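Local coordinates for putative uncharacterized protein (PDB 5T8V) that is the C-terminal HEAT-repeat part of the Scc2 sister chromatid cohesion protein, which probably loads cohesin onto chromatin, at residues Arg736-Glu741 against Val789-Asp794; Ala709-Lys714 against Arg745-Gln750; Asp924-Leu929 against Lys985-Asp990; Asp1116-Thr1121 against Gln1154-Pro1159. All coordinates share one frame; numbering follows the deposited sequence.

Contact 1 of 4, residues Arg736-Glu741 against Val789-Asp794; sequences RVQDPE and VANVLD
Val737 and Val792 make a small apolar contact between the loop that links helices 723-735 and 742-755 and the first turn of helix 791-801. CB of Val737 lies 3.6 Å from CG1 of Val792, and the two side chains slide past each other in opposite directions, touching alongside rather than end on. Val792 has CG1 anti to its backbone N (chi1 -167°), which sends that methyl to Val737 and leaves CG2 to face Gln738. There OE1 of Gln738 comes within 4.1 Å of CG2 of Val792, a van der Waals approach. Gln738 is extended beyond CG and carries its amide along the exposed margin to Asn791, where NE2 of Gln738 stands 3.4 Å from OD1 of Asn791. The two amide planes are turned 48° apart. The contact thus passes from buried Val737 to a solvent-exposed polar fringe of Gln738 and Asn791. Within the loop, NE of Arg736 forms a salt bridge of 2.8 Å with OD2 of Asp739; the anti lone pair of OD2 is used, and this oxygen lies 31° out of the guanidinium plane of Arg736. Arg736 braces the loop internally, and Arg706, a second partner of OD2 of Asp739, ties it to helix 703-719. Val737 also packs on Ala748 and Ile752 of helix 742-755, while Leu793 turns to Ile848 of helix 839-852. A short inter-helical loop packed on the start of a later helix is consistent with the HEAT-repeat solenoid of this protein.

Contact 2 of 4, residues Ala709-Lys714 against Arg745-Gln750; sequences AMKLAK and RDLARQ
Helices 703-719 and 742-755 face each other here with Met710 and Ala748 as the nearest residues, their CA atoms 7.9 Å apart. Leu747 and Met710 meet between the two backbones. Leu747 has CG anti to the backbone N (chi1 177°), and the side chain reaches across so that CD2 of Leu747 touches CG of Met710 at 3.7 Å. The same methyl, CD2 of Leu747, lies 3.8 Å from SD of Met710, so one branch of the leucine meets both the methylene and the sulfur of the thioether chain. Met710 holds CG between its own backbone N and carbonyl carbon (chi1 58°), and with an extended chi2 this brings both CG and SD alongside that methyl. The other leucine branch serves the exposed margin: CD1 of Leu747 is 4.4 Å from CD of Lys711, whose aliphatic chain curves over toward it before ending in the ammonium group. Contact between the segments is therefore dispersive, with no hydrogen bond between them. Farther along, Lys714 makes a salt bridge to Glu754 that links the two helices. Helix 723-735, which lies between them in sequence, packs through Leu733 on Met710 and through Ile729 on Ala713. Helices 685-696 and 666-682 are met by Ala709 and Leu712, so helix 703-719 is packed between earlier and later members of the all-helical array.

Contact 3 of 4, residues Asp924-Leu929 against Lys985-Asp990; sequences DVMACL and KHCNLD
His986 lays one face of its imidazole over the backbone of Ala927, with the N atom of Ala927 3.9 Å above the ring plane and offset toward the rim. CB of Ala927 adds a close approach, 3.5 Å from ND1 of His986. The small Ala927 is consistent with the close approach of helix 919-935 to the end of helix 969-986: CA of Ala927 and CA of His986 are 5.6 Å apart. The opposite face of the ring is met by CG of its own neighbour, Lys985, so the imidazole is sandwiched between a helix backbone and an aliphatic chain. Met926 comes obliquely to the ring, its CG 4.0 Å from CD2 of His986. Having left the backbone with CG anti to N (chi1 -176°), the methionine bends at chi2 and chi3, and its end leads away from the ring. The turn puts SD of Met926 4.1 Å from SG of Cys987, a van der Waals contact of two sulfurs. Cys987 is the first residue to leave the helical conformation, and Trp930 of helix 919-935 also packs on it. Around this buried patch, the carboxylate of Asp924 forms salt bridges with Arg882 and Arg889, fastening helix 919-935 to helix 878-891. NE2 of His986 has a weak hydrogen bond to Asp923. The contact rests on van der Waals packing, ring face on backbone and sulfur by sulfur, with no hydrogen bond between the segments; the nearby Asp923 carboxylate would be expected to favour a proton on NE2.

Contact 4 of 4, residues Asp1116-Thr1121 against Gln1154-Pro1159; sequences DVASAT and QGLVHP
Leu1156 packs its CD2 methyl against helix 1115-1133, near Ala1118 and Ser1119. CD2 of Leu1156 lies 3.4 Å from CB of Ala1118 and 3.8 Å from CB of Ser1119, so a single methyl carries the contact, although its exact fit is doubtful at this resolution. The small alanine and serine are consistent with the close approach of the loop: CA of Ser1119 and CA of Leu1156 are 5.6 Å apart. Leu1156 has CG anti to its carbonyl carbon (chi1 -72°), which directs the branched end to the helix. No hydrogen bond crosses between the segments. One shell out, Gly1155, just after helix 1139-1154, has a positive phi of 92°, a conformation in which a beta carbon would press on the preceding carbonyl oxygen; Leu1156 follows directly. Within helix 1115-1133, OG1 of Thr1121 donates to O of Val1117 at 3.2 Å from above the carbonyl plane, and N of Thr1121 bonds to the same oxygen, which thus has two donors inside the helix. Leu1156 also packs on Thr1122, and Val1157 on Leu1126, extending the loop's contact along helix 1115-1133. Helix 1065-1086 borders both partners, receiving Ala1118 on Phe1078 and Gln1154 on Leu1079, while Val1117 reaches Arg1045 and Val1048 in the loop between helices 1026-1042 and 1050-1062.

Overall arrangement
Contacts 1 and 2 form one continuous region, their centres 12 Å apart and their segments alternating along the chain within the part related to PDS5 proteins. Arg745 of contact 2 joins them, probably hydrogen-bonding to the backbone oxygens of Asp739 and Pro740 in contact 1. Contacts 3 and 4 follow in series: contact 3 is centred about 30 Å from contact 1, and contact 4 about 28 Å from contact 3, with no touch between any of these. Contact 4 lies within the Nipped-B C-terminal region. Helix 742-755 and the loop before it thus unite contacts 1 and 2, while contacts 3 and 4 lie separately farther along the elongated HEAT-repeat chain.

Contact 1 of 4, residues Arg736-Glu741 against Val789-Asp794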
loop_
_atom_site.group_PDB
_atom_site.type_symbol
_atom_site.label_atom_id
_atom_site.label_comp_id
_atom_site.label_asym_id
_atom_site.label_seq_id
_atom_site.Cartn_x
_atom_site.Cartn_y
_atom_site.Cartn_z
ATOM N N ARG A 736 2.102 -8.341 -23.578
ATOM C CA ARG A 736 2.391 -6.932 -23.345
ATOM C C ARG A 736 3.395 -6.352 -24.337
ATOM O O ARG A 736 3.924 -5.262 -24.095
ATOM C CB ARG A 736 2.901 -6.735 -21.914
ATOM C CG ARG A 736 1.869 -7.061 -20.843
ATOM C CD ARG A 736 1.020 -5.846 -20.481
ATOM N NE ARG A 736 0.306 -5.285 -21.626
ATOM C CZ ARG A 736 -0.885 -5.698 -22.051
ATOM N NH1 ARG A 736 -1.519 -6.688 -21.435
ATOM N NH2 ARG A 736 -1.449 -5.118 -23.101
ATOM N N VAL A 737 3.669 -7.045 -25.445
ATOM C CA VAL A 737 4.521 -6.465 -26.480
ATOM C C VAL A 737 3.722 -5.514 -27.363
ATOM O O VAL A 737 4.269 -4.534 -27.879
ATOM C CB VAL A 737 5.189 -7.573 -27.312
ATOM C CG1 VAL A 737 6.032 -6.972 -28.438
ATOM C CG2 VAL A 737 6.051 -8.457 -26.425
ATOM N N GLN A 738 2.433 -5.783 -27.555
ATOM C CA GLN A 738 1.548 -4.889 -28.300
ATOM C C GLN A 738 0.744 -4.020 -27.333
ATOM O O GLN A 738 -0.488 -4.007 -27.329
ATOM C CB GLN A 738 0.632 -5.696 -29.215
ATOM C CG GLN A 738 1.353 -6.372 -30.370
ATOM C CD GLN A 738 0.418 -7.185 -31.243
ATOM O OE1 GLN A 738 -0.669 -7.575 -30.814
ATOM N NE2 GLN A 738 0.835 -7.442 -32.478
ATOM N N ASP A 739 1.483 -3.279 -26.494
ATOM C CA ASP A 739 0.892 -2.424 -25.481
ATOM C C ASP A 739 0.831 -0.980 -25.969
ATOM O O ASP A 739 1.701 -0.541 -26.726
ATOM C CB ASP A 739 1.710 -2.485 -24.186
ATOM C CG ASP A 739 1.016 -1.796 -23.025
ATOM O OD1 ASP A 739 0.992 -0.549 -22.998
ATOM O OD2 ASP A 739 0.501 -2.503 -22.134
ATOM N N PRO A 740 -0.187 -0.207 -25.560
ATOM C CA PRO A 740 -0.246 1.206 -25.965
ATOM C C PRO A 740 1.043 1.968 -25.698
ATOM O O PRO A 740 1.674 2.470 -26.634
ATOM C CB PRO A 740 -1.411 1.752 -25.130
ATOM C CG PRO A 740 -2.312 0.580 -24.960
ATOM C CD PRO A 740 -1.417 -0.626 -24.860
ATOM N N GLU A 741 1.447 2.061 -24.433
ATOM C CA GLU A 741 2.668 2.780 -24.091
ATOM C C GLU A 741 3.874 2.110 -24.743
ATOM O O GLU A 741 3.868 0.911 -25.029
ATOM C CB GLU A 741 2.844 2.832 -22.572
ATOM C CG GLU A 741 3.684 3.997 -22.080
ATOM C CD GLU A 741 2.944 5.320 -22.153
ATOM O OE1 GLU A 741 1.780 5.328 -22.606
ATOM O OE2 GLU A 741 3.526 6.353 -21.756
ATOM N N VAL A 789 -0.566 -16.071 -28.591
ATOM C CA VAL A 789 0.744 -15.430 -28.556
ATOM C C VAL A 789 1.587 -15.937 -29.718
ATOM O O VAL A 789 2.754 -16.301 -29.541
ATOM C CB VAL A 789 1.447 -15.688 -27.210
ATOM C CG1 VAL A 789 2.671 -14.818 -27.078
ATOM C CG2 VAL A 789 0.504 -15.420 -26.038
ATOM N N ALA A 790 1.009 -15.964 -30.916
ATOM C CA ALA A 790 1.732 -16.444 -32.087
ATOM C C ALA A 790 2.361 -15.279 -32.840
ATOM O O ALA A 790 3.589 -15.168 -32.915
ATOM C CB ALA A 790 0.795 -17.233 -33.001
ATOM N N ASN A 791 1.523 -14.405 -33.401
ATOM C CA ASN A 791 2.025 -13.239 -34.118
ATOM C C ASN A 791 2.971 -12.424 -33.245
ATOM O O ASN A 791 3.995 -11.912 -33.720
ATOM C CB ASN A 791 0.848 -12.381 -34.586
ATOM C CG ASN A 791 1.288 -11.085 -35.234
ATOM O OD1 ASN A 791 1.446 -10.064 -34.562
ATOM N ND2 ASN A 791 1.483 -11.115 -36.548
ATOM N N VAL A 792 2.655 -12.314 -31.955
ATOM C CA VAL A 792 3.446 -11.469 -31.066
ATOM C C VAL A 792 4.859 -12.020 -30.938
ATOM O O VAL A 792 5.843 -11.309 -31.166
ATOM C CB VAL A 792 2.767 -11.342 -29.691
ATOM C CG1 VAL A 792 3.419 -10.238 -28.899
ATOM C CG2 VAL A 792 1.268 -11.070 -29.834
ATOM N N LEU A 793 4.981 -13.299 -30.571
ATOM C CA LEU A 793 6.299 -13.918 -30.475
ATOM C C LEU A 793 7.050 -13.815 -31.796
ATOM O O LEU A 793 8.271 -13.617 -31.813
ATOM C CB LEU A 793 6.167 -15.381 -30.046
ATOM C CG LEU A 793 7.447 -16.222 -30.078
ATOM C CD1 LEU A 793 8.589 -15.531 -29.351
ATOM C CD2 LEU A 793 7.198 -17.589 -29.461
ATOM N N ASP A 794 6.337 -13.944 -32.916
ATOM C CA ASP A 794 6.969 -13.748 -34.216
ATOM C C ASP A 794 7.635 -12.380 -34.290
ATOM O O ASP A 794 8.816 -12.267 -34.643
ATOM C CB ASP A 794 5.935 -13.908 -35.331
ATOM C CG ASP A 794 6.491 -13.558 -36.697
ATOM O OD1 ASP A 794 7.707 -13.742 -36.910
ATOM O OD2 ASP A 794 5.710 -13.097 -37.557
#

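Contact 2 of 4, residues Ala709-Lys714 against Arg745-Gln750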
loop_
_atom_site.group_PDB
_atom_site.type_symbol
_atom_site.label_atom_id
_atom_site.label_comp_id
_atom_site.label_asym_id
_atom_site.label_seq_id
_atom_site.Cartn_x
_atom_site.Cartn_y
_atom_site.Cartn_z
ATOM N N ALA A 709 4.805 -4.572 -12.071
ATOM C CA ALA A 709 4.268 -5.921 -11.940
ATOM C C ALA A 709 5.019 -6.918 -12.814
ATOM O O ALA A 709 5.189 -8.078 -12.423
ATOM C CB ALA A 709 2.779 -5.929 -12.287
ATOM N N MET A 710 5.470 -6.496 -13.997
ATOM C CA MET A 710 6.174 -7.422 -14.876
ATOM C C MET A 710 7.657 -7.534 -14.549
ATOM O O MET A 710 8.272 -8.555 -14.879
ATOM C CB MET A 710 5.979 -7.020 -16.340
ATOM C CG MET A 710 6.428 -5.623 -16.707
ATOM S SD MET A 710 6.048 -5.233 -18.430
ATOM C CE MET A 710 4.255 -5.279 -18.428
ATOM N N LYS A 711 8.247 -6.529 -13.899
ATOM C CA LYS A 711 9.590 -6.707 -13.355
ATOM C C LYS A 711 9.569 -7.709 -12.204
ATOM O O LYS A 711 10.372 -8.654 -12.163
ATOM C CB LYS A 711 10.153 -5.360 -12.897
ATOM C CG LYS A 711 11.672 -5.317 -12.789
ATOM C CD LYS A 711 12.330 -5.278 -14.162
ATOM C CE LYS A 711 13.846 -5.185 -14.055
ATOM N NZ LYS A 711 14.508 -5.145 -15.391
ATOM N N LEU A 712 8.643 -7.521 -11.261
ATOM C CA LEU A 712 8.443 -8.512 -10.209
ATOM C C LEU A 712 8.182 -9.891 -10.802
ATOM O O LEU A 712 8.746 -10.893 -10.346
ATOM C CB LEU A 712 7.282 -8.085 -9.310
ATOM C CG LEU A 712 6.822 -9.083 -8.243
ATOM C CD1 LEU A 712 7.931 -9.363 -7.245
ATOM C CD2 LEU A 712 5.580 -8.565 -7.536
ATOM N N ALA A 713 7.331 -9.958 -11.830
ATOM C CA ALA A 713 7.044 -11.235 -12.473
ATOM C C ALA A 713 8.287 -11.824 -13.121
ATOM O O ALA A 713 8.404 -13.049 -13.234
ATOM C CB ALA A 713 5.937 -11.062 -13.510
ATOM N N LYS A 714 9.218 -10.977 -13.564
ATOM C CA LYS A 714 10.496 -11.475 -14.063
ATOM C C LYS A 714 11.293 -12.131 -12.944
ATOM O O LYS A 714 11.731 -13.285 -13.067
ATOM C CB LYS A 714 11.287 -10.329 -14.697
ATOM C CG LYS A 714 12.771 -10.607 -14.927
ATOM C CD LYS A 714 13.497 -9.336 -15.328
ATOM C CE LYS A 714 15.000 -9.495 -15.202
ATOM N NZ LYS A 714 15.715 -8.220 -15.484
ATOM N N ARG A 745 6.547 -1.580 -23.842
ATOM C CA ARG A 745 6.930 -2.526 -24.886
ATOM C C ARG A 745 8.426 -2.798 -24.832
ATOM O O ARG A 745 8.864 -3.954 -24.891
ATOM C CB ARG A 745 6.545 -1.994 -26.266
ATOM C CG ARG A 745 5.072 -1.700 -26.459
ATOM C CD ARG A 745 4.827 -1.154 -27.859
ATOM N NE ARG A 745 3.743 -0.176 -27.900
ATOM C CZ ARG A 745 3.457 0.577 -28.958
ATOM N NH1 ARG A 745 4.173 0.468 -30.070
ATOM N NH2 ARG A 745 2.453 1.442 -28.906
ATOM N N ASP A 746 9.230 -1.737 -24.731
ATOM C CA ASP A 746 10.672 -1.916 -24.611
ATOM C C ASP A 746 11.015 -2.827 -23.439
ATOM O O ASP A 746 11.876 -3.707 -23.553
ATOM C CB ASP A 746 11.357 -0.557 -24.455
ATOM C CG ASP A 746 11.089 0.371 -25.624
ATOM O OD1 ASP A 746 10.873 -0.132 -26.747
ATOM O OD2 ASP A 746 11.094 1.604 -25.420
ATOM N N LEU A 747 10.337 -2.639 -22.303
ATOM C CA LEU A 747 10.588 -3.488 -21.142
ATOM C C LEU A 747 10.192 -4.932 -21.424
ATOM O O LEU A 747 10.933 -5.865 -21.101
ATOM C CB LEU A 747 9.831 -2.953 -19.927
ATOM C CG LEU A 747 9.937 -3.796 -18.651
ATOM C CD1 LEU A 747 11.386 -3.937 -18.206
ATOM C CD2 LEU A 747 9.091 -3.193 -17.539
ATOM N N ALA A 748 9.014 -5.135 -22.021
ATOM C CA ALA A 748 8.575 -6.483 -22.361
ATOM C C ALA A 748 9.616 -7.191 -23.220
ATOM O O ALA A 748 10.062 -8.299 -22.894
ATOM C CB ALA A 748 7.227 -6.427 -23.082
ATOM N N ARG A 749 10.020 -6.557 -24.323
ATOM C CA ARG A 749 11.082 -7.110 -25.153
ATOM C C ARG A 749 12.301 -7.453 -24.308
ATOM O O ARG A 749 12.718 -8.610 -24.244
ATOM C CB ARG A 749 11.458 -6.125 -26.262
ATOM C CG ARG A 749 10.404 -5.972 -27.339
ATOM C CD ARG A 749 10.931 -5.163 -28.510
ATOM N NE ARG A 749 9.851 -4.708 -29.382
ATOM C CZ ARG A 749 9.181 -3.571 -29.223
ATOM N NH1 ARG A 749 9.470 -2.750 -28.220
ATOM N NH2 ARG A 749 8.214 -3.251 -30.072
ATOM N N GLN A 750 12.879 -6.452 -23.641
ATOM C CA GLN A 750 14.053 -6.662 -22.798
ATOM C C GLN A 750 13.936 -7.932 -21.956
ATOM O O GLN A 750 14.770 -8.844 -22.048
ATOM C CB GLN A 750 14.249 -5.430 -21.904
ATOM C CG GLN A 750 15.196 -5.629 -20.724
ATOM C CD GLN A 750 16.583 -6.067 -21.149
ATOM O OE1 GLN A 750 17.160 -6.988 -20.569
ATOM N NE2 GLN A 750 17.133 -5.400 -22.158
#

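Contact 3 of 4, residues Asp924-Leu929 against Lys985-Asp990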
loop_
_atom_site.group_PDB
_atom_site.type_symbol
_atom_site.label_atom_id
_atom_site.label_comp_id
_atom_site.label_asym_id
_atom_site.label_seq_id
_atom_site.Cartn_x
_atom_site.Cartn_y
_atom_site.Cartn_z
ATOM N N ASP A 924 -2.198 -22.894 -47.435
ATOM C CA ASP A 924 -0.766 -23.050 -47.209
ATOM C C ASP A 924 -0.170 -24.115 -48.125
ATOM O O ASP A 924 0.971 -23.976 -48.582
ATOM C CB ASP A 924 -0.504 -23.391 -45.744
ATOM C CG ASP A 924 -0.973 -22.299 -44.800
ATOM O OD1 ASP A 924 -0.272 -21.274 -44.683
ATOM O OD2 ASP A 924 -2.042 -22.467 -44.176
ATOM N N VAL A 925 -0.921 -25.182 -48.413
ATOM C CA VAL A 925 -0.376 -26.230 -49.275
ATOM C C VAL A 925 -0.291 -25.747 -50.717
ATOM O O VAL A 925 0.634 -26.112 -51.451
ATOM C CB VAL A 925 -1.201 -27.525 -49.167
ATOM C CG1 VAL A 925 -2.584 -27.311 -49.683
ATOM C CG2 VAL A 925 -0.530 -28.638 -49.935
ATOM N N MET A 926 -1.261 -24.942 -51.157
ATOM C CA MET A 926 -1.189 -24.385 -52.505
ATOM C C MET A 926 -0.005 -23.435 -52.626
ATOM O O MET A 926 0.751 -23.486 -53.606
ATOM C CB MET A 926 -2.497 -23.672 -52.851
ATOM C CG MET A 926 -2.552 -23.127 -54.277
ATOM S SD MET A 926 -2.486 -24.417 -55.544
ATOM C CE MET A 926 -4.123 -25.136 -55.384
ATOM N N ALA A 927 0.174 -22.560 -51.633
ATOM C CA ALA A 927 1.364 -21.717 -51.598
ATOM C C ALA A 927 2.627 -22.563 -51.702
ATOM O O ALA A 927 3.527 -22.269 -52.499
ATOM C CB ALA A 927 1.377 -20.887 -50.315
ATOM N N CYS A 928 2.701 -23.633 -50.907
ATOM C CA CYS A 928 3.869 -24.505 -50.947
ATOM C C CYS A 928 4.069 -25.092 -52.339
ATOM O O CYS A 928 5.202 -25.174 -52.829
ATOM C CB CYS A 928 3.721 -25.614 -49.906
ATOM S SG CYS A 928 5.233 -26.542 -49.585
ATOM N N LEU A 929 2.982 -25.505 -52.995
ATOM C CA LEU A 929 3.084 -26.013 -54.360
ATOM C C LEU A 929 3.707 -24.973 -55.283
ATOM O O LEU A 929 4.656 -25.268 -56.019
ATOM C CB LEU A 929 1.703 -26.422 -54.875
ATOM C CG LEU A 929 1.088 -27.709 -54.320
ATOM C CD1 LEU A 929 -0.347 -27.857 -54.808
ATOM C CD2 LEU A 929 1.916 -28.925 -54.718
ATOM N N LYS A 985 -5.017 -17.384 -56.454
ATOM C CA LYS A 985 -4.520 -16.556 -55.360
ATOM C C LYS A 985 -3.003 -16.637 -55.252
ATOM O O LYS A 985 -2.326 -15.609 -55.128
ATOM C CB LYS A 985 -5.170 -16.977 -54.041
ATOM C CG LYS A 985 -4.671 -16.189 -52.834
ATOM C CD LYS A 985 -5.452 -16.532 -51.577
ATOM C CE LYS A 985 -4.928 -15.778 -50.364
ATOM N NZ LYS A 985 -5.997 -15.526 -49.355
ATOM N N HIS A 986 -2.448 -17.848 -55.296
ATOM C CA HIS A 986 -1.027 -18.046 -55.028
ATOM C C HIS A 986 -0.182 -18.147 -56.291
ATOM O O HIS A 986 0.876 -17.516 -56.376
ATOM C CB HIS A 986 -0.831 -19.303 -54.175
ATOM C CG HIS A 986 -1.424 -19.192 -52.807
ATOM N ND1 HIS A 986 -0.773 -18.571 -51.764
ATOM C CD2 HIS A 986 -2.613 -19.612 -52.313
ATOM C CE1 HIS A 986 -1.533 -18.615 -50.685
ATOM N NE2 HIS A 986 -2.655 -19.244 -50.991
ATOM N N CYS A 987 -0.618 -18.931 -57.272
ATOM C CA CYS A 987 0.165 -19.202 -58.474
ATOM C C CYS A 987 -0.587 -18.678 -59.688
ATOM O O CYS A 987 -1.625 -19.231 -60.066
ATOM C CB CYS A 987 0.442 -20.698 -58.608
ATOM S SG CYS A 987 -0.969 -21.754 -58.250
ATOM N N ASN A 988 -0.062 -17.623 -60.302
ATOM C CA ASN A 988 -0.629 -17.072 -61.525
ATOM C C ASN A 988 0.230 -17.544 -62.692
ATOM O O ASN A 988 1.367 -17.087 -62.862
ATOM C CB ASN A 988 -0.699 -15.549 -61.463
ATOM C CG ASN A 988 -1.925 -14.993 -62.167
ATOM O OD1 ASN A 988 -2.936 -15.682 -62.315
ATOM N ND2 ASN A 988 -1.842 -13.742 -62.602
ATOM N N LEU A 989 -0.311 -18.460 -63.489
ATOM C CA LEU A 989 0.415 -19.057 -64.608
ATOM C C LEU A 989 0.234 -18.246 -65.888
ATOM O O LEU A 989 -0.090 -18.780 -66.947
ATOM C CB LEU A 989 -0.043 -20.498 -64.802
ATOM C CG LEU A 989 0.170 -21.429 -63.605
ATOM C CD1 LEU A 989 -0.534 -22.757 -63.827
ATOM C CD2 LEU A 989 1.655 -21.651 -63.350
ATOM N N ASP A 990 0.449 -16.934 -65.791
ATOM C CA ASP A 990 0.308 -16.076 -66.963
ATOM C C ASP A 990 1.396 -16.347 -67.992
ATOM O O ASP A 990 1.183 -16.129 -69.190
ATOM C CB ASP A 990 0.331 -14.607 -66.546
ATOM C CG ASP A 990 -0.810 -14.247 -65.615
ATOM O OD1 ASP A 990 -1.795 -15.013 -65.557
ATOM O OD2 ASP A 990 -0.724 -13.196 -64.945
#

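Contact 4 of 4, residues Asp1116-Thr1121 against Gln1154-Pro1159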
loop_
_atom_site.group_PDB
_atom_site.type_symbol
_atom_site.label_atom_id
_atom_site.label_comp_id
_atom_site.label_asym_id
_atom_site.label_seq_id
_atom_site.Cartn_x
_atom_site.Cartn_y
_atom_site.Cartn_z
ATOM N N ASP A 1116 -5.834 3.113 -59.723
ATOM C CA ASP A 1116 -7.096 3.464 -60.367
ATOM C C ASP A 1116 -8.116 2.336 -60.267
ATOM O O ASP A 1116 -9.325 2.592 -60.246
ATOM C CB ASP A 1116 -6.847 3.836 -61.830
ATOM C CG ASP A 1116 -6.077 2.769 -62.583
ATOM O OD1 ASP A 1116 -5.394 1.953 -61.929
ATOM O OD2 ASP A 1116 -6.148 2.753 -63.830
ATOM N N VAL A 1117 -7.653 1.085 -60.209
ATOM C CA VAL A 1117 -8.554 -0.042 -59.965
ATOM C C VAL A 1117 -9.184 0.089 -58.583
ATOM O O VAL A 1117 -10.416 0.104 -58.426
ATOM C CB VAL A 1117 -7.790 -1.371 -60.111
ATOM C CG1 VAL A 1117 -8.609 -2.551 -59.592
ATOM C CG2 VAL A 1117 -7.391 -1.593 -61.568
ATOM N N ALA A 1118 -8.330 0.184 -57.559
ATOM C CA ALA A 1118 -8.801 0.334 -56.188
ATOM C C ALA A 1118 -9.811 1.466 -56.070
ATOM O O ALA A 1118 -10.848 1.317 -55.415
ATOM C CB ALA A 1118 -7.611 0.579 -55.257
ATOM N N SER A 1119 -9.530 2.607 -56.703
ATOM C CA SER A 1119 -10.458 3.730 -56.625
ATOM C C SER A 1119 -11.759 3.429 -57.357
ATOM O O SER A 1119 -12.845 3.729 -56.851
ATOM C CB SER A 1119 -9.808 4.990 -57.190
ATOM O OG SER A 1119 -10.711 6.079 -57.121
ATOM N N ALA A 1120 -11.669 2.847 -58.553
ATOM C CA ALA A 1120 -12.867 2.482 -59.303
ATOM C C ALA A 1120 -13.824 1.667 -58.441
ATOM O O ALA A 1120 -14.957 2.086 -58.161
ATOM C CB ALA A 1120 -12.472 1.703 -60.560
ATOM N N THR A 1121 -13.375 0.492 -57.994
ATOM C CA THR A 1121 -14.279 -0.381 -57.250
ATOM C C THR A 1121 -14.649 0.223 -55.901
ATOM O O THR A 1121 -15.794 0.093 -55.448
ATOM C CB THR A 1121 -13.650 -1.759 -57.075
ATOM O OG1 THR A 1121 -12.313 -1.619 -56.582
ATOM C CG2 THR A 1121 -13.632 -2.491 -58.400
ATOM N N GLN A 1154 -5.948 4.815 -46.741
ATOM C CA GLN A 1154 -5.228 4.979 -47.999
ATOM C C GLN A 1154 -5.559 6.300 -48.680
ATOM O O GLN A 1154 -4.713 6.850 -49.393
ATOM C CB GLN A 1154 -5.547 3.819 -48.938
ATOM C CG GLN A 1154 -5.120 2.463 -48.422
ATOM C CD GLN A 1154 -5.444 1.349 -49.393
ATOM O OE1 GLN A 1154 -5.226 1.477 -50.599
ATOM N NE2 GLN A 1154 -5.977 0.249 -48.875
ATOM N N GLY A 1155 -6.771 6.813 -48.486
ATOM C CA GLY A 1155 -7.161 8.069 -49.090
ATOM C C GLY A 1155 -7.841 7.945 -50.433
ATOM O O GLY A 1155 -7.762 8.877 -51.243
ATOM N N LEU A 1156 -8.511 6.821 -50.701
ATOM C CA LEU A 1156 -9.230 6.664 -51.960
ATOM C C LEU A 1156 -10.523 7.464 -51.992
ATOM O O LEU A 1156 -11.000 7.806 -53.079
ATOM C CB LEU A 1156 -9.543 5.190 -52.215
ATOM C CG LEU A 1156 -8.353 4.304 -52.584
ATOM C CD1 LEU A 1156 -8.014 3.373 -51.445
ATOM C CD2 LEU A 1156 -8.636 3.525 -53.846
ATOM N N VAL A 1157 -11.100 7.764 -50.832
ATOM C CA VAL A 1157 -12.352 8.501 -50.740
ATOM C C VAL A 1157 -12.097 9.802 -49.992
ATOM O O VAL A 1157 -11.200 9.889 -49.147
ATOM C CB VAL A 1157 -13.447 7.662 -50.045
ATOM C CG1 VAL A 1157 -13.081 7.392 -48.586
ATOM C CG2 VAL A 1157 -14.799 8.339 -50.157
ATOM N N HIS A 1158 -12.889 10.821 -50.315
ATOM C CA HIS A 1158 -12.742 12.106 -49.656
ATOM C C HIS A 1158 -13.234 12.023 -48.210
ATOM O O HIS A 1158 -14.147 11.253 -47.898
ATOM C CB HIS A 1158 -13.516 13.185 -50.407
ATOM C CG HIS A 1158 -12.835 13.656 -51.654
ATOM N ND1 HIS A 1158 -11.537 14.116 -51.664
ATOM C CD2 HIS A 1158 -13.275 13.744 -52.932
ATOM C CE1 HIS A 1158 -11.203 14.463 -52.894
ATOM N NE2 HIS A 1158 -12.241 14.247 -53.683
ATOM N N PRO A 1159 -12.650 12.815 -47.308
ATOM C CA PRO A 1159 -13.044 12.727 -45.892
ATOM C C PRO A 1159 -14.493 13.102 -45.629
ATOM O O PRO A 1159 -15.030 12.725 -44.580
ATOM C CB PRO A 1159 -12.080 13.697 -45.197
ATOM C CG PRO A 1159 -11.637 14.635 -46.270
ATOM C CD PRO A 1159 -11.604 13.828 -47.529
#